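Local coordinates for uncharacterized protein (Staphylococcus aureus subsp. aureus, PDB 4H0A) that is of unknown function but belongs to the CAP family of cysteine-rich secretory proteins, joining a CAP-associated N-terminal region to a CAP domain, at residues Pro37-Gly42 against Asn101-Lys106; Tyr154-Ser159 against Ser168-Thr173; Thr271-Gly276 against Ser317-Glu322. All blocks are in the same frame, centred on the assembly; numbering follows the deposited sequence.

In the fold
Interaction 1 lies near the surface and joins two loops, whereas interactions 2 and 3 are buried pairings of antiparallel strands in two different sheets. The first two touch: Val41 CG2 comes to 3.4 Å from Phe171 CD1, and Leu105 CD1 also meets Val157, which places both loops over the sheet surface carrying Ala155, Val157, Val169 and Phe171. Interaction 3 sits across the chain's centre, about 34 Å from interaction 1 and 26 Å from interaction 2, centre to centre. Polar side chains and a water do much of the joining in the loops; in the sheets regular backbone bonding dominates, supplemented by a guanidinium-amide pair in 154-159/168-173 and by hydroxyl and amide bonds in 271-276/317-322.

Interaction 1 of 3, residues Pro37-Gly42 against Asn101-Lys106; sequences PKEGVG and NVSPLK
An Asx turn at Asn101 organises the meeting of two loops, with Glu39, Gly40 and Val41 lying against Asn101 and Ser103. Asn101 OD1 accepts from Ser103 N at 3.2 Å and from Ser103 OG at 2.7 Å, the backbone donor in the carbonyl plane and the hydroxyl tilted from it. The other end of the same amide reaches across: Asn101 ND2 donates to Glu39 OE1 at 3.0 Å, using the carboxylate lone pair that faces away from OE2. Glu39 CG sits between its backbone N and carbonyl carbon (chi1 60°), against the Ser103 side chain, and the Glu39 and Asn101 side chains cross at about a right angle. In the backbone, Val41 N donates to Asn101 O at 2.9 Å, and Gly40 CA lies 3.3 Å from that oxygen. A water bridges the loops, donating to Glu39 O and Ser103 O and accepting from Gly42 N. Val41 CG2 and Val102 CG1, 4.0 Å apart, lie side by side; Val41 also packs on Val93 and Phe171, Val102 on Ala95 and Val169. With two bonds at OD1 and one at ND2, the Asn101 amide has its flip settled, and the ND2 donor would probably help to stabilise negative charge on Glu39.

Interaction 2 of 3, residues Tyr154-Ser159 against Ser168-Thr173; sequences YAQVYS and SVRFLT. With EDO (1,2-ethanediol), chain C.
Strands 154-159 and 168-172 run antiparallel, their axes 4.6 Å apart, with Tyr154-Leu172, Gln156-Arg170 and Tyr158-Ser168 as hydrogen-bonded pairs and Ala155-Phe171 and Val157-Val169 as non-hydrogen-bonded ones. The polar centre is Gln156 OE1, which accepts from Arg170 NE and Arg170 NH2, each at 2.9 Å. Arg170 grips this oxygen side-on, with OE1 in the guanidinium plane and the two flat groups 16° apart. A bend at chi3 (65°) swings NE out of line with the extended CB-CG-CD part of the arginine, which runs alongside Gln156. Gln156 NE2 is held in turn by Tyr183 OH, which fixes the rotation of the amide, while Arg170 NH1 forms a salt bridge with Asp281 and donates to O1 of an ethanediol at 3.0 Å, probably a crystallisation additive. Tyr158 OH stands 3.1 Å from Arg170 NH2, but at an angle too poor for a hydrogen bond. Further along, Leu172 CD2 packs on Tyr154 CB at 4.0 Å. On the other face Ala155 CB makes an off-centre CH-pi contact with the Phe171 ring, 4.2 Å from its centroid, and also meets Val169 CG1. This is a beta hairpin, strands 153-159 and 166-172, within a seven-stranded antiparallel sheet of the CAP-associated N-terminal region, with one apolar face under the loops and a mixed face whose arginine reaches Asp281 and helix 282-290.

Interaction 3 of 3, residues Thr271-Gly276 against Ser317-Glu322; sequences TAQNVG and SLIFLE
Thr271 OG1 is anti to its backbone N (chi1 -167°), where it donates to Phe320 O at 2.8 Å. Gln273 is extended, CG likewise anti to N (chi1 -177°), and its NE2 donates to Ser317 OG at 3.0 Å, the hydroxyl lying somewhat out of the amide plane. Phe320 O also takes a weak, 3.4 Å bond from Ala272 N, so the threonine hydroxyl is the closer of its two donors. The remaining backbone bonds are regular: Phe320 N to Ala272 O, and Asn274 with Leu318 in both directions. On the face of Ala272, Asn274 and Phe320, the ring presents its edge to the asparagine: Phe320 CE1 lies 3.6 Å from Asn274 CG, with amide and ring planes 75° apart. That amide is held by His295 O, which accepts from ND2, and more weakly by Arg298; Tyr304 meets the Phe320 ring nearly parallel. On the other face, Ile319 CG1 touches Gln273 CG at 4.0 Å and Leu321 CD1 touches Thr271 OG1 at 3.6 Å, under helices 229-242 and 254-263. With helix 293-299 covering the Asn274 and Phe320 side, the two antiparallel strands lie between helical layers, the alpha-beta-alpha sandwich characteristic of the CAP domain.

Interaction 1 of 3, residues Pro37-Gly42 against Asn101-Lys106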
loop_
_atom_site.group_PDB
_atom_site.type_symbol
_atom_site.label_atom_id
_atom_site.label_comp_id
_atom_site.label_asym_id
_atom_site.label_seq_id
_atom_site.Cartn_x
_atom_site.Cartn_y
_atom_site.Cartn_z
ATOM N N PRO A 37 0.466 -21.856 0.337
ATOM C CA PRO A 37 1.485 -21.750 1.398
ATOM C C PRO A 37 1.157 -22.717 2.535
ATOM O O PRO A 37 -0.015 -22.971 2.793
ATOM C CB PRO A 37 1.426 -20.275 1.821
ATOM C CG PRO A 37 0.422 -19.625 0.920
ATOM C CD PRO A 37 -0.407 -20.670 0.296
ATOM N N LYS A 38 2.181 -23.323 3.137
ATOM C CA LYS A 38 2.012 -24.288 4.231
ATOM C C LYS A 38 1.986 -23.596 5.603
ATOM O O LYS A 38 1.499 -24.179 6.572
ATOM C CB LYS A 38 3.154 -25.322 4.203
ATOM C CG LYS A 38 3.255 -26.084 2.885
ATOM C CD LYS A 38 4.309 -27.196 2.929
ATOM C CE LYS A 38 3.778 -28.491 3.501
ATOM N NZ LYS A 38 4.790 -29.581 3.446
ATOM N N GLU A 39 2.532 -22.374 5.685
ATOM C CA GLU A 39 2.639 -21.607 6.923
ATOM C C GLU A 39 2.636 -20.112 6.624
ATOM O O GLU A 39 2.766 -19.710 5.467
ATOM C CB GLU A 39 3.954 -21.989 7.642
ATOM C CG GLU A 39 5.200 -21.699 6.814
ATOM C CD GLU A 39 6.509 -22.139 7.436
ATOM O OE1 GLU A 39 7.054 -21.376 8.268
ATOM O OE2 GLU A 39 7.022 -23.213 7.045
ATOM N N GLY A 40 2.531 -19.310 7.670
ATOM C CA GLY A 40 2.581 -17.861 7.544
ATOM C C GLY A 40 1.269 -17.213 7.165
ATOM O O GLY A 40 0.223 -17.868 7.149
ATOM N N VAL A 41 1.341 -15.916 6.806
ATOM C CA VAL A 41 0.155 -15.098 6.549
ATOM C C VAL A 41 -0.669 -15.596 5.362
ATOM O O VAL A 41 -1.884 -15.428 5.386
ATOM C CB VAL A 41 0.438 -13.578 6.434
ATOM C CG1 VAL A 41 1.318 -13.085 7.573
ATOM C CG2 VAL A 41 1.034 -13.212 5.096
ATOM N N GLY A 42 -0.049 -16.269 4.395
ATOM C CA GLY A 42 -0.786 -16.845 3.277
ATOM C C GLY A 42 -1.844 -17.856 3.699
ATOM O O GLY A 42 -2.891 -17.963 3.050
ATOM N N ASN A 101 6.056 -13.886 8.755
ATOM C CA ASN A 101 6.181 -15.107 7.990
ATOM C C ASN A 101 5.322 -14.953 6.728
ATOM O O ASN A 101 4.099 -15.063 6.794
ATOM C CB ASN A 101 5.765 -16.289 8.855
ATOM C CG ASN A 101 6.003 -17.625 8.213
ATOM O OD1 ASN A 101 6.072 -17.757 6.989
ATOM N ND2 ASN A 101 6.104 -18.662 9.020
ATOM N N VAL A 102 5.979 -14.676 5.588
ATOM C CA VAL A 102 5.311 -14.510 4.287
ATOM C C VAL A 102 5.743 -15.672 3.363
ATOM O O VAL A 102 5.873 -15.488 2.150
ATOM C CB VAL A 102 5.572 -13.105 3.660
ATOM C CG1 VAL A 102 4.779 -12.028 4.402
ATOM C CG2 VAL A 102 7.064 -12.751 3.622
ATOM N N SER A 103 5.896 -16.898 3.940
ATOM C CA SER A 103 6.321 -18.086 3.192
ATOM C C SER A 103 5.427 -18.310 1.965
ATOM O O SER A 103 4.232 -18.021 2.031
ATOM C CB SER A 103 6.303 -19.327 4.076
ATOM O OG SER A 103 7.281 -19.226 5.094
ATOM N N PRO A 104 5.985 -18.737 0.814
ATOM C CA PRO A 104 7.383 -19.155 0.576
ATOM C C PRO A 104 8.376 -18.005 0.399
ATOM O O PRO A 104 9.556 -18.260 0.167
ATOM C CB PRO A 104 7.269 -19.978 -0.715
ATOM C CG PRO A 104 6.150 -19.333 -1.459
ATOM C CD PRO A 104 5.153 -18.932 -0.389
ATOM N N LEU A 105 7.921 -16.752 0.540
ATOM C CA LEU A 105 8.787 -15.590 0.394
ATOM C C LEU A 105 9.392 -15.207 1.743
ATOM O O LEU A 105 9.049 -15.802 2.766
ATOM C CB LEU A 105 7.976 -14.425 -0.195
ATOM C CG LEU A 105 7.270 -14.796 -1.518
ATOM C CD1 LEU A 105 6.097 -13.961 -1.752
ATOM C CD2 LEU A 105 8.225 -14.736 -2.681
ATOM N N LYS A 106 10.328 -14.254 1.734
ATOM C CA LYS A 106 10.941 -13.721 2.947
ATOM C C LYS A 106 11.218 -12.255 2.757
ATOM O O LYS A 106 11.826 -11.888 1.756
ATOM C CB LYS A 106 12.255 -14.448 3.306
ATOM C CG LYS A 106 12.084 -15.899 3.715
ATOM C CD LYS A 106 13.410 -16.553 4.090
ATOM C CE LYS A 106 13.314 -18.060 4.176
ATOM N NZ LYS A 106 12.426 -18.511 5.282
HETATM O O HOH W 1 2.555 -17.365 4.233
#

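Interaction 2 of 3, residues Tyr154-Ser159 against Ser168-Thr173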
loop_
_atom_site.group_PDB
_atom_site.type_symbol
_atom_site.label_atom_id
_atom_site.label_comp_id
_atom_site.label_asym_id
_atom_site.label_seq_id
_atom_site.Cartn_x
_atom_site.Cartn_y
_atom_site.Cartn_z
ATOM N N TYR A 154 -3.649 -15.519 -4.386
ATOM C CA TYR A 154 -2.599 -14.759 -5.037
ATOM C C TYR A 154 -1.735 -14.046 -4.036
ATOM O O TYR A 154 -2.120 -13.853 -2.876
ATOM C CB TYR A 154 -3.213 -13.733 -6.002
ATOM C CG TYR A 154 -3.910 -14.382 -7.174
ATOM C CD1 TYR A 154 -5.209 -14.862 -7.058
ATOM C CD2 TYR A 154 -3.251 -14.573 -8.382
ATOM C CE1 TYR A 154 -5.848 -15.489 -8.126
ATOM C CE2 TYR A 154 -3.881 -15.196 -9.459
ATOM C CZ TYR A 154 -5.178 -15.662 -9.324
ATOM O OH TYR A 154 -5.827 -16.289 -10.362
ATOM N N ALA A 155 -0.560 -13.644 -4.491
ATOM C CA ALA A 155 0.364 -12.843 -3.706
ATOM C C ALA A 155 0.926 -11.757 -4.574
ATOM O O ALA A 155 1.298 -12.019 -5.721
ATOM C CB ALA A 155 1.492 -13.692 -3.143
ATOM N N GLN A 156 0.950 -10.536 -4.052
ATOM C CA GLN A 156 1.613 -9.403 -4.672
ATOM C C GLN A 156 2.904 -9.230 -3.907
ATOM O O GLN A 156 2.850 -9.022 -2.693
ATOM C CB GLN A 156 0.758 -8.146 -4.607
ATOM C CG GLN A 156 -0.564 -8.263 -5.346
ATOM C CD GLN A 156 -1.220 -6.922 -5.322
ATOM O OE1 GLN A 156 -1.908 -6.573 -4.361
ATOM N NE2 GLN A 156 -0.843 -6.063 -6.255
ATOM N N VAL A 157 4.051 -9.397 -4.573
ATOM C CA VAL A 157 5.365 -9.282 -3.952
ATOM C C VAL A 157 5.946 -7.927 -4.320
ATOM O O VAL A 157 6.265 -7.698 -5.486
ATOM C CB VAL A 157 6.292 -10.440 -4.395
ATOM C CG1 VAL A 157 7.611 -10.404 -3.622
ATOM C CG2 VAL A 157 5.591 -11.782 -4.217
ATOM N N TYR A 158 6.098 -7.042 -3.332
ATOM C CA TYR A 158 6.619 -5.694 -3.548
ATOM C C TYR A 158 8.114 -5.670 -3.380
ATOM O O TYR A 158 8.599 -6.044 -2.317
ATOM C CB TYR A 158 5.973 -4.719 -2.564
ATOM C CG TYR A 158 4.477 -4.627 -2.743
ATOM C CD1 TYR A 158 3.925 -3.898 -3.786
ATOM C CD2 TYR A 158 3.609 -5.301 -1.889
ATOM C CE1 TYR A 158 2.544 -3.811 -3.960
ATOM C CE2 TYR A 158 2.229 -5.231 -2.058
ATOM C CZ TYR A 158 1.697 -4.469 -3.083
ATOM O OH TYR A 158 0.333 -4.394 -3.225
ATOM N N SER A 159 8.844 -5.232 -4.413
ATOM C CA SER A 159 10.309 -5.152 -4.362
ATOM C C SER A 159 10.775 -3.757 -4.615
ATOM O O SER A 159 10.076 -2.956 -5.237
ATOM C CB SER A 159 10.968 -6.068 -5.387
ATOM O OG SER A 159 10.547 -7.413 -5.252
ATOM N N SER A 168 7.643 -6.159 1.091
ATOM C CA SER A 168 6.381 -6.542 1.704
ATOM C C SER A 168 5.657 -7.522 0.797
ATOM O O SER A 168 6.021 -7.659 -0.373
ATOM C CB SER A 168 5.531 -5.288 1.925
ATOM O OG SER A 168 5.373 -4.541 0.730
ATOM N N VAL A 169 4.675 -8.238 1.337
ATOM C CA VAL A 169 3.874 -9.183 0.553
ATOM C C VAL A 169 2.418 -9.004 0.917
ATOM O O VAL A 169 2.101 -8.843 2.098
ATOM C CB VAL A 169 4.301 -10.660 0.763
ATOM C CG1 VAL A 169 3.445 -11.608 -0.086
ATOM C CG2 VAL A 169 5.788 -10.854 0.471
ATOM N N ARG A 170 1.529 -9.052 -0.079
ATOM C CA ARG A 170 0.098 -9.039 0.173
ATOM C C ARG A 170 -0.476 -10.311 -0.386
ATOM O O ARG A 170 -0.400 -10.515 -1.598
ATOM C CB ARG A 170 -0.625 -7.815 -0.419
ATOM C CG ARG A 170 -2.167 -7.941 -0.322
ATOM C CD ARG A 170 -2.861 -6.602 -0.350
ATOM N NE ARG A 170 -2.668 -5.921 -1.628
ATOM C CZ ARG A 170 -2.963 -4.644 -1.852
ATOM N NH1 ARG A 170 -3.497 -3.897 -0.890
ATOM N NH2 ARG A 170 -2.740 -4.107 -3.043
ATOM N N PHE A 171 -1.008 -11.190 0.485
ATOM C CA PHE A 171 -1.699 -12.399 0.034
ATOM C C PHE A 171 -3.161 -12.025 -0.070
ATOM O O PHE A 171 -3.670 -11.396 0.862
ATOM C CB PHE A 171 -1.481 -13.571 0.988
ATOM C CG PHE A 171 -0.101 -14.176 0.898
ATOM C CD1 PHE A 171 0.923 -13.727 1.716
ATOM C CD2 PHE A 171 0.154 -15.247 0.045
ATOM C CE1 PHE A 171 2.185 -14.318 1.665
ATOM C CE2 PHE A 171 1.415 -15.835 -0.003
ATOM C CZ PHE A 171 2.424 -15.365 0.803
ATOM N N LEU A 172 -3.840 -12.361 -1.176
ATOM C CA LEU A 172 -5.246 -11.979 -1.321
ATOM C C LEU A 172 -6.000 -12.878 -2.293
ATOM O O LEU A 172 -5.398 -13.579 -3.104
ATOM C CB LEU A 172 -5.381 -10.498 -1.754
ATOM C CG LEU A 172 -5.057 -10.100 -3.218
ATOM C CD1 LEU A 172 -5.213 -8.597 -3.397
ATOM C CD2 LEU A 172 -3.638 -10.513 -3.629
ATOM N N THR A 173 -7.334 -12.851 -2.192
ATOM C CA THR A 173 -8.191 -13.643 -3.069
ATOM C C THR A 173 -8.388 -12.931 -4.394
ATOM O O THR A 173 -8.161 -11.727 -4.501
ATOM C CB THR A 173 -9.552 -13.906 -2.418
ATOM O OG1 THR A 173 -10.240 -12.665 -2.280
ATOM C CG2 THR A 173 -9.430 -14.599 -1.068
HETATM C C1 EDO C . -4.629 -3.012 2.272
HETATM O O1 EDO C . -4.092 -4.294 1.994
HETATM C C2 EDO C . -6.162 -3.186 2.116
HETATM O O2 EDO C . -6.824 -1.958 2.313
#

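Interaction 3 of 3, residues Thr271-Gly276 against Ser317-Glu322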
loop_
_atom_site.group_PDB
_atom_site.type_symbol
_atom_site.label_atom_id
_atom_site.label_comp_id
_atom_site.label_asym_id
_atom_site.label_seq_id
_atom_site.Cartn_x
_atom_site.Cartn_y
_atom_site.Cartn_z
ATOM N N THR A 271 11.847 20.983 2.671
ATOM C CA THR A 271 10.511 20.404 2.545
ATOM C C THR A 271 10.289 19.838 1.141
ATOM O O THR A 271 10.923 20.275 0.180
ATOM C CB THR A 271 9.441 21.463 2.867
ATOM O OG1 THR A 271 8.179 20.814 3.047
ATOM C CG2 THR A 271 9.333 22.549 1.790
ATOM N N ALA A 272 9.356 18.896 1.029
ATOM C CA ALA A 272 8.989 18.286 -0.250
ATOM C C ALA A 272 7.611 17.665 -0.140
ATOM O O ALA A 272 7.041 17.639 0.952
ATOM C CB ALA A 272 10.016 17.245 -0.652
ATOM N N GLN A 273 7.063 17.179 -1.262
ATOM C CA GLN A 273 5.722 16.613 -1.272
ATOM C C GLN A 273 5.589 15.479 -2.275
ATOM O O GLN A 273 6.052 15.605 -3.406
ATOM C CB GLN A 273 4.718 17.719 -1.621
ATOM C CG GLN A 273 3.253 17.294 -1.592
ATOM C CD GLN A 273 2.315 18.421 -1.948
ATOM O OE1 GLN A 273 2.724 19.536 -2.301
ATOM N NE2 GLN A 273 1.025 18.139 -1.887
ATOM N N ASN A 274 4.904 14.402 -1.867
ATOM C CA ASN A 274 4.578 13.272 -2.726
ATOM C C ASN A 274 3.088 13.282 -2.919
ATOM O O ASN A 274 2.358 13.491 -1.947
ATOM C CB ASN A 274 5.048 11.953 -2.116
ATOM C CG ASN A 274 6.511 11.671 -2.300
ATOM O OD1 ASN A 274 7.250 12.479 -2.844
ATOM N ND2 ASN A 274 6.971 10.533 -1.811
ATOM N N VAL A 275 2.625 13.097 -4.159
ATOM C CA VAL A 275 1.199 13.097 -4.482
ATOM C C VAL A 275 0.886 11.891 -5.367
ATOM O O VAL A 275 1.743 11.452 -6.137
ATOM C CB VAL A 275 0.757 14.426 -5.165
ATOM C CG1 VAL A 275 -0.752 14.451 -5.402
ATOM C CG2 VAL A 275 1.182 15.637 -4.343
ATOM N N GLY A 276 -0.333 11.373 -5.238
ATOM C CA GLY A 276 -0.837 10.257 -6.028
ATOM C C GLY A 276 -2.299 10.449 -6.375
ATOM O O GLY A 276 -3.045 10.968 -5.544
ATOM N N SER A 317 -1.875 12.835 -0.559
ATOM C CA SER A 317 -0.813 13.846 -0.477
ATOM C C SER A 317 -0.033 13.656 0.811
ATOM O O SER A 317 -0.655 13.467 1.850
ATOM C CB SER A 317 -1.409 15.247 -0.523
ATOM O OG SER A 317 -0.445 16.230 -0.182
ATOM N N LEU A 318 1.316 13.708 0.755
ATOM C CA LEU A 318 2.158 13.571 1.947
ATOM C C LEU A 318 3.284 14.585 1.882
ATOM O O LEU A 318 4.132 14.506 0.993
ATOM C CB LEU A 318 2.717 12.141 2.063
ATOM C CG LEU A 318 3.385 11.760 3.398
ATOM C CD1 LEU A 318 2.404 11.897 4.588
ATOM C CD2 LEU A 318 3.918 10.341 3.348
ATOM N N ILE A 319 3.276 15.553 2.812
ATOM C CA ILE A 319 4.294 16.600 2.902
ATOM C C ILE A 319 5.341 16.140 3.899
ATOM O O ILE A 319 4.977 15.633 4.956
ATOM C CB ILE A 319 3.660 17.954 3.312
ATOM C CG1 ILE A 319 2.639 18.407 2.244
ATOM C CG2 ILE A 319 4.746 19.027 3.526
ATOM C CD1 ILE A 319 1.802 19.562 2.626
ATOM N N PHE A 320 6.627 16.331 3.574
ATOM C CA PHE A 320 7.759 15.981 4.443
ATOM C C PHE A 320 8.433 17.237 4.914
ATOM O O PHE A 320 8.431 18.232 4.192
ATOM C CB PHE A 320 8.789 15.120 3.699
ATOM C CG PHE A 320 8.204 13.945 2.971
ATOM C CD1 PHE A 320 7.704 14.085 1.685
ATOM C CD2 PHE A 320 8.105 12.707 3.587
ATOM C CE1 PHE A 320 7.133 13.010 1.025
ATOM C CE2 PHE A 320 7.546 11.628 2.921
ATOM C CZ PHE A 320 7.070 11.785 1.641
ATOM N N LEU A 321 9.063 17.188 6.092
ATOM C CA LEU A 321 9.738 18.357 6.636
ATOM C C LEU A 321 10.952 17.999 7.472
ATOM O O LEU A 321 10.931 17.032 8.236
ATOM C CB LEU A 321 8.741 19.118 7.515
ATOM C CG LEU A 321 9.014 20.597 7.745
ATOM C CD1 LEU A 321 8.564 21.422 6.543
ATOM C CD2 LEU A 321 8.332 21.078 9.017
ATOM N N GLU A 322 12.009 18.806 7.331
ATOM C CA GLU A 322 13.198 18.746 8.161
ATOM C C GLU A 322 13.136 19.986 9.030
ATOM O O GLU A 322 13.251 21.091 8.497
ATOM C CB GLU A 322 14.485 18.707 7.315
ATOM C CG GLU A 322 15.758 18.909 8.129
ATOM C CD GLU A 322 17.056 18.942 7.350
ATOM O OE1 GLU A 322 17.022 19.226 6.130
ATOM O OE2 GLU A 322 18.118 18.753 7.984
#